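Local structure of ATP-dependent RNA helicase HrpB (Escherichia coli, 6EUD) at residues K270-T275 with E285-V290; L218-P223 with Q229-Q234; C246-A251 with T280-E285. The protein hydrolyses ATP to ADP and phosphate as a DExH-box NTPase of the RNA helicases, and binds single-stranded RNA. All coordinates share one frame; numbering follows the deposited sequence.

Contact 1: residues K270-T275 with E285-V290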
ATOM      1  N   LYS A 270      26.073  30.214 -11.625  1.00 33.76           N
ATOM      2  CA  LYS A 270      25.482  28.998 -12.180  1.00 33.90           C
ATOM      3  C   LYS A 270      24.064  28.728 -11.690  1.00 37.05           C
ATOM      4  O   LYS A 270      23.701  29.044 -10.556  1.00 40.91           O
ATOM      5  CB  LYS A 270      26.371  27.787 -11.867  1.00 38.36           C
ATOM      6  CG  LYS A 270      26.427  27.448 -10.394  1.00 43.18           C
ATOM      7  CD  LYS A 270      27.313  26.240 -10.089  1.00 46.58           C
ATOM      8  CE  LYS A 270      27.263  25.957  -8.593  1.00 43.47           C
ATOM      9  NZ  LYS A 270      28.096  24.821  -8.173  1.00 43.99           N
ATOM     10  N   VAL A 271      23.262  28.143 -12.574  1.00 36.51           N
ATOM     11  CA  VAL A 271      21.996  27.556 -12.197  1.00 33.76           C
ATOM     12  C   VAL A 271      22.134  26.044 -12.241  1.00 34.75           C
ATOM     13  O   VAL A 271      22.374  25.473 -13.297  1.00 41.41           O
ATOM     14  CB  VAL A 271      20.855  27.988 -13.123  1.00 32.03           C
ATOM     15  CG1 VAL A 271      19.555  27.259 -12.738  1.00 25.72           C
ATOM     16  CG2 VAL A 271      20.681  29.506 -13.075  1.00 30.49           C
ATOM     17  N   VAL A 272      21.988  25.402 -11.095  1.00 29.67           N
ATOM     18  CA  VAL A 272      22.058  23.960 -11.043  1.00 32.77           C
ATOM     19  C   VAL A 272      20.646  23.417 -11.035  1.00 34.59           C
ATOM     20  O   VAL A 272      19.848  23.732 -10.155  1.00 39.02           O
ATOM     21  CB  VAL A 272      22.840  23.461  -9.812  1.00 26.87           C
ATOM     22  CG1 VAL A 272      22.860  21.966  -9.777  1.00 29.30           C
ATOM     23  CG2 VAL A 272      24.253  23.972  -9.856  1.00 31.08           C
ATOM     24  N   LEU A 273      20.332  22.624 -12.051  1.00 35.08           N
ATOM     25  CA  LEU A 273      19.024  22.012 -12.181  1.00 32.96           C
ATOM     26  C   LEU A 273      19.150  20.565 -11.706  1.00 35.83           C
ATOM     27  O   LEU A 273      19.830  19.755 -12.322  1.00 36.16           O
ATOM     28  CB  LEU A 273      18.519  22.096 -13.627  1.00 33.34           C
ATOM     29  CG  LEU A 273      18.505  23.449 -14.370  1.00 32.64           C
ATOM     30  CD1 LEU A 273      19.834  23.733 -15.089  1.00 27.59           C
ATOM     31  CD2 LEU A 273      17.326  23.540 -15.351  1.00 29.99           C
ATOM     32  N   ALA A 274      18.500  20.239 -10.599  1.00 35.62           N
ATOM     33  CA  ALA A 274      18.703  18.944  -9.969  1.00 34.49           C
ATOM     34  C   ALA A 274      17.395  18.319  -9.524  1.00 35.90           C
ATOM     35  O   ALA A 274      16.377  19.015  -9.380  1.00 39.29           O
ATOM     36  CB  ALA A 274      19.656  19.082  -8.773  1.00 31.57           C
ATOM     37  N   THR A 275      17.434  17.005  -9.313  1.00 35.46           N
ATOM     38  CA  THR A 275      16.371  16.280  -8.621  1.00 36.64           C
ATOM     39  C   THR A 275      16.651  16.318  -7.126  1.00 41.50           C
ATOM     40  O   THR A 275      17.693  16.840  -6.716  1.00 38.79           O
ATOM     41  CB  THR A 275      16.301  14.831  -9.073  1.00 37.96           C
ATOM     42  OG1 THR A 275      17.544  14.200  -8.749  1.00 45.35           O
ATOM     43  CG2 THR A 275      16.076  14.752 -10.571  1.00 37.53           C
ATOM     44  N   GLU A 285      28.027  23.329  -4.155  1.00 50.37           N
ATOM     45  CA  GLU A 285      28.704  24.471  -3.569  1.00 52.16           C
ATOM     46  C   GLU A 285      28.409  25.790  -4.288  1.00 46.99           C
ATOM     47  O   GLU A 285      27.960  25.799  -5.426  1.00 51.18           O
ATOM     48  CB  GLU A 285      30.204  24.214  -3.549  1.00 61.41           C
ATOM     49  CG  GLU A 285      30.566  22.916  -2.881  1.00 70.86           C
ATOM     50  CD  GLU A 285      31.978  22.509  -3.189  1.00 82.75           C
ATOM     51  OE1 GLU A 285      32.310  21.330  -2.960  1.00 87.68           O
ATOM     52  OE2 GLU A 285      32.754  23.370  -3.662  1.00 87.66           O
ATOM     53  N   GLY A 286      28.655  26.896  -3.592  1.00 39.52           N
ATOM     54  CA  GLY A 286      28.530  28.240  -4.134  1.00 35.33           C
ATOM     55  C   GLY A 286      27.096  28.731  -4.219  1.00 38.96           C
ATOM     56  O   GLY A 286      26.820  29.734  -4.880  1.00 43.18           O
ATOM     57  N   ILE A 287      26.179  28.029  -3.556  1.00 37.29           N
ATOM     58  CA  ILE A 287      24.748  28.313  -3.678  1.00 34.36           C
ATOM     59  C   ILE A 287      24.260  29.223  -2.567  1.00 35.38           C
ATOM     60  O   ILE A 287      24.555  28.966  -1.403  1.00 39.22           O
ATOM     61  CB  ILE A 287      23.915  26.998  -3.670  1.00 27.70           C
ATOM     62  CG1 ILE A 287      24.400  26.060  -4.783  1.00 33.32           C
ATOM     63  CG2 ILE A 287      22.428  27.297  -3.830  1.00 26.66           C
ATOM     64  CD1 ILE A 287      24.143  26.592  -6.225  1.00 27.76           C
ATOM     65  N   ARG A 288      23.524  30.282  -2.918  1.00 27.65           N
ATOM     66  CA  ARG A 288      22.793  31.080  -1.910  1.00 32.13           C
ATOM     67  C   ARG A 288      21.334  31.360  -2.338  1.00 31.58           C
ATOM     68  O   ARG A 288      20.573  31.964  -1.601  1.00 36.00           O
ATOM     69  CB  ARG A 288      23.528  32.400  -1.608  1.00 27.92           C
ATOM     70  CG  ARG A 288      23.354  33.470  -2.642  1.00 29.87           C
ATOM     71  CD  ARG A 288      23.881  34.828  -2.159  1.00 31.89           C
ATOM     72  NE  ARG A 288      23.064  35.402  -1.086  1.00 34.21           N
ATOM     73  CZ  ARG A 288      22.134  36.342  -1.257  1.00 33.02           C
ATOM     74  NH1 ARG A 288      21.881  36.828  -2.463  1.00 30.45           N
ATOM     75  NH2 ARG A 288      21.458  36.802  -0.215  1.00 33.41           N
ATOM     76  N   LEU A 289      20.953  30.897  -3.527  1.00 29.43           N
ATOM     77  CA  LEU A 289      19.568  30.970  -4.015  1.00 27.06           C
ATOM     78  C   LEU A 289      19.025  29.571  -4.315  1.00 29.80           C
ATOM     79  O   LEU A 289      19.676  28.782  -4.998  1.00 32.15           O
ATOM     80  CB  LEU A 289      19.479  31.819  -5.283  1.00 25.22           C
ATOM     81  CG  LEU A 289      20.112  33.216  -5.211  1.00 28.92           C
ATOM     82  CD1 LEU A 289      20.006  33.914  -6.553  1.00 25.84           C
ATOM     83  CD2 LEU A 289      19.468  34.042  -4.112  1.00 25.48           C
ATOM     84  N   VAL A 290      17.836  29.262  -3.810  1.00 25.50           N
ATOM     85  CA  VAL A 290      17.152  28.044  -4.186  1.00 23.82           C
ATOM     86  C   VAL A 290      15.790  28.357  -4.851  1.00 30.58           C
ATOM     87  O   VAL A 290      15.048  29.268  -4.449  1.00 26.10           O
ATOM     88  CB  VAL A 290      16.975  27.121  -2.956  1.00 27.55           C
ATOM     89  CG1 VAL A 290      15.874  26.090  -3.168  1.00 23.32           C
ATOM     90  CG2 VAL A 290      18.316  26.442  -2.593  1.00 24.94           C
TER
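K270 carries this contact: its ammonium reaches across to the backbone of E285 while its chain brushes I287. NZ donates to E285 O at 2.9 Å, approaching with a C=O...N angle of 149° and tilted 23° from the carbonyl plane. Just behind the nitrogen, K270 CE lies 4.0 Å from I287 CD1, and the two side chains cross at about a right angle, the methyl meeting the lysine chain beside its charged end. A looser touch, 4.5 Å between V272 CG2 and I287 CD1, continues the apolar side of the contact.

The reach depends on the lysine's shape. CG sits between the backbone N and the carbonyl carbon (chi1 67°), and beyond it the chain is fully extended, which carries NZ to the loop in front of strand 287-302. There the ammonium also donates to the main-chain oxygens of A260, in the last turn of helix 256-261, and L262, just past it. The carboxylate of E285 is no partner: its OE2 stays 6.6 Å from K270 NZ, and the side chain is poorly ordered. A methionine in place of K270 would probably leave the carbonyls of E285, L262 and A260 without their shared donor and hold E285 less firmly to the end of helix 256-261, with its backbone bond to I261 remaining.

Strands 269-274 and 287-302 are not neighbours in the sheet. Strand 217-221 runs between them, hydrogen-bonded through its backbone to both, and its L219 packs against V272 and I287 alike.

Contact 2: residues L218-P223 with Q229-Q234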
ATOM      1  N   LEU A 218      22.397  29.596  -8.057  1.00 31.51           N
ATOM      2  CA  LEU A 218      21.037  29.200  -7.802  1.00 29.81           C
ATOM      3  C   LEU A 218      20.874  27.704  -8.000  1.00 33.28           C
ATOM      4  O   LEU A 218      21.343  27.154  -9.001  1.00 34.44           O
ATOM      5  CB  LEU A 218      20.090  29.975  -8.730  1.00 29.82           C
ATOM      6  CG  LEU A 218      18.571  29.872  -8.566  1.00 24.75           C
ATOM      7  CD1 LEU A 218      17.875  31.137  -9.132  1.00 28.04           C
ATOM      8  CD2 LEU A 218      18.072  28.633  -9.277  1.00 24.45           C
ATOM      9  N   LEU A 219      20.183  27.067  -7.052  1.00 31.78           N
ATOM     10  CA  LEU A 219      19.874  25.642  -7.117  1.00 30.59           C
ATOM     11  C   LEU A 219      18.370  25.446  -7.333  1.00 32.55           C
ATOM     12  O   LEU A 219      17.534  25.878  -6.524  1.00 33.04           O
ATOM     13  CB  LEU A 219      20.321  24.915  -5.838  1.00 28.46           C
ATOM     14  CG  LEU A 219      20.006  23.411  -5.719  1.00 30.76           C
ATOM     15  CD1 LEU A 219      20.633  22.549  -6.853  1.00 25.23           C
ATOM     16  CD2 LEU A 219      20.456  22.905  -4.350  1.00 29.68           C
ATOM     17  N   LEU A 220      18.040  24.791  -8.432  1.00 31.85           N
ATOM     18  CA  LEU A 220      16.657  24.592  -8.839  1.00 31.05           C
ATOM     19  C   LEU A 220      16.266  23.123  -8.696  1.00 31.03           C
ATOM     20  O   LEU A 220      16.844  22.271  -9.370  1.00 34.14           O
ATOM     21  CB  LEU A 220      16.478  25.066 -10.285  1.00 28.76           C
ATOM     22  CG  LEU A 220      15.185  24.748 -11.025  1.00 32.60           C
ATOM     23  CD1 LEU A 220      13.960  25.273 -10.273  1.00 29.26           C
ATOM     24  CD2 LEU A 220      15.260  25.333 -12.448  1.00 34.33           C
ATOM     25  N   PHE A 221      15.301  22.830  -7.825  1.00 27.28           N
ATOM     26  CA  PHE A 221      14.825  21.458  -7.635  1.00 29.90           C
ATOM     27  C   PHE A 221      13.675  21.167  -8.573  1.00 32.00           C
ATOM     28  O   PHE A 221      12.718  21.919  -8.603  1.00 31.66           O
ATOM     29  CB  PHE A 221      14.384  21.211  -6.181  1.00 29.33           C
ATOM     30  CG  PHE A 221      15.539  21.179  -5.178  1.00 30.83           C
ATOM     31  CD1 PHE A 221      15.819  22.285  -4.364  1.00 28.50           C
ATOM     32  CD2 PHE A 221      16.339  20.043  -5.050  1.00 30.95           C
ATOM     33  CE1 PHE A 221      16.875  22.258  -3.433  1.00 27.07           C
ATOM     34  CE2 PHE A 221      17.398  20.004  -4.125  1.00 27.15           C
ATOM     35  CZ  PHE A 221      17.665  21.111  -3.315  1.00 24.31           C
ATOM     36  N   LEU A 222      13.783  20.074  -9.335  1.00 32.92           N
ATOM     37  CA  LEU A 222      12.757  19.642 -10.284  1.00 29.64           C
ATOM     38  C   LEU A 222      12.409  18.164 -10.055  1.00 33.51           C
ATOM     39  O   LEU A 222      13.164  17.450  -9.387  1.00 35.07           O
ATOM     40  CB  LEU A 222      13.254  19.886 -11.711  1.00 29.51           C
ATOM     41  CG  LEU A 222      13.364  21.386 -11.968  1.00 24.80           C
ATOM     42  CD1 LEU A 222      14.030  21.720 -13.294  1.00 24.64           C
ATOM     43  CD2 LEU A 222      11.953  21.986 -11.876  1.00 24.03           C
ATOM     44  N   PRO A 223      11.266  17.690 -10.600  1.00 34.62           N
ATOM     45  CA  PRO A 223      10.856  16.304 -10.310  1.00 35.50           C
ATOM     46  C   PRO A 223      11.726  15.221 -10.974  1.00 42.11           C
ATOM     47  O   PRO A 223      11.935  14.167 -10.373  1.00 49.87           O
ATOM     48  CB  PRO A 223       9.429  16.234 -10.868  1.00 33.71           C
ATOM     49  CG  PRO A 223       8.976  17.683 -11.007  1.00 27.76           C
ATOM     50  CD  PRO A 223      10.223  18.425 -11.345  1.00 31.43           C
ATOM     51  N   GLN A 229      15.544  18.857 -18.422  1.00 36.47           N
ATOM     52  CA  GLN A 229      15.893  19.170 -19.809  1.00 33.48           C
ATOM     53  C   GLN A 229      15.017  20.287 -20.363  1.00 33.47           C
ATOM     54  O   GLN A 229      15.514  21.247 -20.973  1.00 38.41           O
ATOM     55  CB  GLN A 229      15.765  17.929 -20.681  1.00 38.45           C
ATOM     56  CG  GLN A 229      16.635  16.784 -20.252  1.00 52.55           C
ATOM     57  CD  GLN A 229      16.488  15.578 -21.157  1.00 64.75           C
ATOM     58  OE1 GLN A 229      15.652  15.569 -22.058  1.00 70.89           O
ATOM     59  NE2 GLN A 229      17.311  14.557 -20.928  1.00 69.73           N
ATOM     60  N   ARG A 230      13.711  20.179 -20.136  1.00 30.22           N
ATOM     61  CA  ARG A 230      12.777  21.151 -20.698  1.00 31.09           C
ATOM     62  C   ARG A 230      12.925  22.544 -20.084  1.00 33.01           C
ATOM     63  O   ARG A 230      12.855  23.546 -20.815  1.00 34.04           O
ATOM     64  CB  ARG A 230      11.334  20.646 -20.559  1.00 27.42           C
ATOM     65  CG  ARG A 230      11.009  19.539 -21.559  1.00 31.54           C
ATOM     66  CD  ARG A 230       9.553  19.114 -21.511  1.00 33.22           C
ATOM     67  NE  ARG A 230       9.246  18.420 -20.266  1.00 34.84           N
ATOM     68  CZ  ARG A 230       9.478  17.132 -20.053  1.00 40.28           C
ATOM     69  NH1 ARG A 230      10.035  16.389 -20.995  1.00 40.92           N
ATOM     70  NH2 ARG A 230       9.152  16.589 -18.891  1.00 43.25           N
ATOM     71  N   VAL A 231      13.128  22.615 -18.764  1.00 31.04           N
ATOM     72  CA  VAL A 231      13.287  23.904 -18.116  1.00 30.88           C
ATOM     73  C   VAL A 231      14.608  24.511 -18.574  1.00 34.13           C
ATOM     74  O   VAL A 231      14.713  25.729 -18.782  1.00 32.31           O
ATOM     75  CB  VAL A 231      13.258  23.800 -16.575  1.00 30.52           C
ATOM     76  CG1 VAL A 231      13.785  25.081 -15.944  1.00 25.77           C
ATOM     77  CG2 VAL A 231      11.861  23.472 -16.080  1.00 23.26           C
ATOM     78  N   GLN A 232      15.605  23.652 -18.755  1.00 36.63           N
ATOM     79  CA  GLN A 232      16.909  24.105 -19.206  1.00 43.18           C
ATOM     80  C   GLN A 232      16.800  24.833 -20.549  1.00 45.71           C
ATOM     81  O   GLN A 232      17.359  25.922 -20.724  1.00 42.59           O
ATOM     82  CB  GLN A 232      17.891  22.932 -19.314  1.00 44.25           C
ATOM     83  CG  GLN A 232      19.291  23.377 -19.730  1.00 50.83           C
ATOM     84  CD  GLN A 232      20.314  22.267 -19.628  1.00 52.21           C
ATOM     85  OE1 GLN A 232      19.965  21.116 -19.385  1.00 54.19           O
ATOM     86  NE2 GLN A 232      21.581  22.604 -19.813  1.00 50.61           N
ATOM     87  N   GLU A 233      16.069  24.234 -21.486  1.00 48.08           N
ATOM     88  CA  GLU A 233      15.852  24.856 -22.782  1.00 54.80           C
ATOM     89  C   GLU A 233      15.111  26.191 -22.646  1.00 47.78           C
ATOM     90  O   GLU A 233      15.479  27.166 -23.301  1.00 48.29           O
ATOM     91  CB  GLU A 233      15.082  23.913 -23.704  1.00 70.88           C
ATOM     92  CG  GLU A 233      14.688  24.546 -25.017  1.00 89.95           C
ATOM     93  CD  GLU A 233      14.298  23.519 -26.053  1.00108.13           C
ATOM     94  OE1 GLU A 233      14.392  22.311 -25.748  1.00118.30           O
ATOM     95  OE2 GLU A 233      13.903  23.918 -27.172  1.00117.97           O
ATOM     96  N   GLN A 234      14.085  26.241 -21.793  1.00 38.95           N
ATOM     97  CA  GLN A 234      13.323  27.475 -21.613  1.00 37.88           C
ATOM     98  C   GLN A 234      14.159  28.533 -20.921  1.00 39.29           C
ATOM     99  O   GLN A 234      14.020  29.724 -21.194  1.00 43.46           O
ATOM    100  CB  GLN A 234      12.037  27.222 -20.822  1.00 38.07           C
ATOM    101  CG  GLN A 234      11.061  26.336 -21.562  1.00 41.04           C
ATOM    102  CD  GLN A 234      10.827  26.829 -22.988  1.00 46.24           C
ATOM    103  OE1 GLN A 234      10.654  28.025 -23.218  1.00 49.36           O
ATOM    104  NE2 GLN A 234      10.849  25.912 -23.948  1.00 45.55           N
TER
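V231 turns both of its methyls to the sheet: CG1 is anti to the backbone N (chi1 165°) and CG2 anti to the carbonyl carbon, which gives one branch to L220 and the other to L222. The two leucines answer with different first torsions. L220 has CG anti to its backbone N (chi1 170°), beside the carbonyl carbon, whereas L222 places CG beside the backbone N instead (chi1 -67°). Being two positions apart along an extended chain, L220 and L222 point to the same face, and these torsions bring both onto V231.

L220 CD2 comes to 3.8 Å from V231 CG1, the two side chains passing each other at a slant. L222 meets the valine more directly, tip to tip, with its CD1 3.9 Å from V231 CG2 and 4.0 Å from V231 CB. All three residues are buried and the contact between the segments is purely apolar, held by methyl against methyl.

V231 does not stop at these two leucines, since it also touches L273 of strand 269-274, and L220 in turn packs on that same L273. L220 meets V203 of helix 199-213 as well, so side chains from two helices gather over this part of the sheet.

Helix 225-236 follows strand 217-221 directly and leads into strand 243-248, parallel to strand 217-221 with strand 269-274 between the two. The arrangement is a beta-alpha-beta crossover with its helix seated on the sheet, as in the RecA-like domains of helicases, here in the C-terminal helicase domain.

Contact 3: residues C246-A251 with T280-E285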
ATOM      1  N   CYS A 246      23.734  24.235 -15.537  1.00 44.20           N
ATOM      2  CA  CYS A 246      24.344  22.973 -15.131  1.00 41.06           C
ATOM      3  C   CYS A 246      23.332  21.960 -14.665  1.00 42.51           C
ATOM      4  O   CYS A 246      23.006  21.925 -13.484  1.00 46.55           O
ATOM      5  CB  CYS A 246      25.346  23.201 -13.999  1.00 40.43           C
ATOM      6  SG  CYS A 246      26.515  24.510 -14.321  1.00 48.73           S
ATOM      7  N   PRO A 247      22.838  21.119 -15.581  1.00 44.71           N
ATOM      8  CA  PRO A 247      21.976  19.994 -15.188  1.00 43.63           C
ATOM      9  C   PRO A 247      22.715  19.029 -14.274  1.00 43.68           C
ATOM     10  O   PRO A 247      23.929  18.981 -14.296  1.00 48.81           O
ATOM     11  CB  PRO A 247      21.624  19.329 -16.521  1.00 43.31           C
ATOM     12  CG  PRO A 247      22.693  19.804 -17.468  1.00 44.39           C
ATOM     13  CD  PRO A 247      23.028  21.188 -17.038  1.00 44.38           C
ATOM     14  N   LEU A 248      21.984  18.278 -13.471  1.00 50.06           N
ATOM     15  CA  LEU A 248      22.594  17.342 -12.546  1.00 56.46           C
ATOM     16  C   LEU A 248      21.707  16.124 -12.353  1.00 62.72           C
ATOM     17  O   LEU A 248      20.748  16.139 -11.568  1.00 58.95           O
ATOM     18  CB  LEU A 248      22.876  18.005 -11.199  1.00 57.80           C
ATOM     19  CG  LEU A 248      23.726  17.149 -10.264  1.00 57.91           C
ATOM     20  CD1 LEU A 248      25.027  16.852 -10.937  1.00 61.00           C
ATOM     21  CD2 LEU A 248      23.978  17.851  -8.967  1.00 57.73           C
ATOM     22  N   TYR A 249      22.031  15.081 -13.109  1.00 74.59           N
ATOM     23  CA  TYR A 249      21.471  13.755 -12.892  1.00 79.66           C
ATOM     24  C   TYR A 249      22.558  12.698 -13.066  1.00 88.90           C
ATOM     25  O   TYR A 249      23.564  12.947 -13.736  1.00 91.11           O
ATOM     26  CB  TYR A 249      20.297  13.491 -13.834  1.00 72.17           C
ATOM     27  CG  TYR A 249      20.410  14.064 -15.230  1.00 66.94           C
ATOM     28  CD1 TYR A 249      20.068  15.382 -15.488  1.00 66.28           C
ATOM     29  CD2 TYR A 249      20.795  13.272 -16.302  1.00 65.75           C
ATOM     30  CE1 TYR A 249      20.141  15.909 -16.774  1.00 65.31           C
ATOM     31  CE2 TYR A 249      20.864  13.791 -17.594  1.00 62.06           C
ATOM     32  CZ  TYR A 249      20.537  15.106 -17.821  1.00 61.23           C
ATOM     33  OH  TYR A 249      20.601  15.630 -19.090  1.00 59.22           O
ATOM     34  N   GLY A 250      22.353  11.532 -12.448  1.00 93.36           N
ATOM     35  CA  GLY A 250      23.321  10.445 -12.475  1.00 97.40           C
ATOM     36  C   GLY A 250      23.822  10.031 -13.852  1.00 99.66           C
ATOM     37  O   GLY A 250      24.967   9.602 -14.002  1.00 98.85           O
ATOM     38  N   ALA A 251      22.974  10.176 -14.864  1.00102.49           N
ATOM     39  CA  ALA A 251      23.310   9.728 -16.212  1.00107.03           C
ATOM     40  C   ALA A 251      24.135  10.746 -16.993  1.00109.88           C
ATOM     41  O   ALA A 251      24.200  10.686 -18.225  1.00109.57           O
ATOM     42  CB  ALA A 251      22.034   9.394 -16.982  1.00106.56           C
ATOM     43  N   THR A 280      19.651  16.300   0.260  1.00 61.81           N
ATOM     44  CA  THR A 280      20.367  15.858   1.460  1.00 65.28           C
ATOM     45  C   THR A 280      21.643  15.091   1.130  1.00 68.88           C
ATOM     46  O   THR A 280      22.629  15.214   1.843  1.00 71.23           O
ATOM     47  CB  THR A 280      19.493  14.941   2.374  1.00 74.54           C
ATOM     48  OG1 THR A 280      19.172  13.728   1.676  1.00 77.08           O
ATOM     49  CG2 THR A 280      18.209  15.631   2.817  1.00 68.30           C
ATOM     50  N   SER A 281      21.614  14.305   0.054  1.00 71.37           N
ATOM     51  CA  SER A 281      22.700  13.369  -0.262  1.00 74.26           C
ATOM     52  C   SER A 281      23.891  13.995  -0.973  1.00 74.23           C
ATOM     53  O   SER A 281      25.012  13.488  -0.908  1.00 74.34           O
ATOM     54  CB  SER A 281      22.176  12.228  -1.131  1.00 74.25           C
ATOM     55  OG  SER A 281      21.989  12.652  -2.466  1.00 76.20           O
ATOM     56  N   LEU A 282      23.634  15.088  -1.673  1.00 75.36           N
ATOM     57  CA  LEU A 282      24.657  15.718  -2.486  1.00 72.16           C
ATOM     58  C   LEU A 282      24.836  17.165  -2.053  1.00 70.14           C
ATOM     59  O   LEU A 282      23.861  17.868  -1.768  1.00 71.18           O
ATOM     60  CB  LEU A 282      24.274  15.626  -3.962  1.00 73.02           C
ATOM     61  CG  LEU A 282      25.380  15.543  -5.004  1.00 72.93           C
ATOM     62  CD1 LEU A 282      26.472  14.602  -4.540  1.00 76.33           C
ATOM     63  CD2 LEU A 282      24.771  15.041  -6.296  1.00 67.60           C
ATOM     64  N   THR A 283      26.085  17.596  -1.979  1.00 67.54           N
ATOM     65  CA  THR A 283      26.385  18.961  -1.603  1.00 69.51           C
ATOM     66  C   THR A 283      26.829  19.779  -2.807  1.00 67.31           C
ATOM     67  O   THR A 283      27.902  19.559  -3.367  1.00 71.69           O
ATOM     68  CB  THR A 283      27.453  19.000  -0.502  1.00 74.70           C
ATOM     69  OG1 THR A 283      26.856  18.588   0.734  1.00 78.99           O
ATOM     70  CG2 THR A 283      28.035  20.397  -0.340  1.00 74.27           C
ATOM     71  N   ILE A 284      25.976  20.715  -3.209  1.00 62.61           N
ATOM     72  CA  ILE A 284      26.293  21.635  -4.294  1.00 56.73           C
ATOM     73  C   ILE A 284      26.847  22.928  -3.698  1.00 55.20           C
ATOM     74  O   ILE A 284      26.228  23.537  -2.827  1.00 54.43           O
ATOM     75  CB  ILE A 284      25.066  21.929  -5.182  1.00 52.68           C
ATOM     76  CG1 ILE A 284      24.717  20.713  -6.048  1.00 53.66           C
ATOM     77  CG2 ILE A 284      25.368  23.048  -6.128  1.00 49.10           C
ATOM     78  CD1 ILE A 284      23.949  19.636  -5.353  1.00 54.60           C
ATOM     79  N   GLU A 285      28.027  23.329  -4.155  1.00 50.37           N
ATOM     80  CA  GLU A 285      28.704  24.471  -3.569  1.00 52.16           C
ATOM     81  C   GLU A 285      28.409  25.790  -4.288  1.00 46.99           C
ATOM     82  O   GLU A 285      27.960  25.799  -5.426  1.00 51.18           O
ATOM     83  CB  GLU A 285      30.204  24.214  -3.549  1.00 61.41           C
ATOM     84  CG  GLU A 285      30.566  22.916  -2.881  1.00 70.86           C
ATOM     85  CD  GLU A 285      31.978  22.509  -3.189  1.00 82.75           C
ATOM     86  OE1 GLU A 285      32.310  21.330  -2.960  1.00 87.68           O
ATOM     87  OE2 GLU A 285      32.754  23.370  -3.662  1.00 87.66           O
TER
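L248 sends a single methyl, CD2, into the notch between L282 and I284. It lies 4.0 Å from L282 CD2 and 4.0 Å from I284 CD1, while those two partner methyls are 4.8 Å from each other. Both meetings are tip to tip. The leucine is set for this by CG lying anti to its backbone N (chi1 -170°), which stretches the side chain out from strand 243-248 toward the loop.

I284 takes a different form: CG1 is anti to its carbonyl carbon, beside the backbone N, and chi2 of 80° turns CD1 onto the leucine. L282, with chi1 at -149°, stands well off the usual staggered position and still delivers a methyl to the same spot. Helix 256-261 adds A260 on L248 and I261 on L282.

The loop 280-285 also faces the other helicase domain. T280 OG1 is hydrogen-bonded to H129 NE2 of the DEFH box, and S281 O to T32 OG1 in the predicted ATP site. Its sequence and place match motif V of superfamily 2 helicases, a loop at the cleft between the two RecA-like domains.

All three contacts belong to one RecA-like domain and meet on the same sheet, where strand 269-274 lies between 243-248 and 217-221. Contacts 1 and 2 are buried; contact 3 is only partly so, out at the loop that faces the other helicase domain. Contact 2 fastens a helix to the sheet by methyl packing alone, and contact 3 uses the same chemistry to fasten a loop to L248 of strand 243-248. Contact 1 differs in bringing a lysine's charge to backbone carbonyls. It shares E285 with contact 3, so the loop 280-285 is tied to the sheet by apolar contacts at L282 and I284 and by a polar bond at E285.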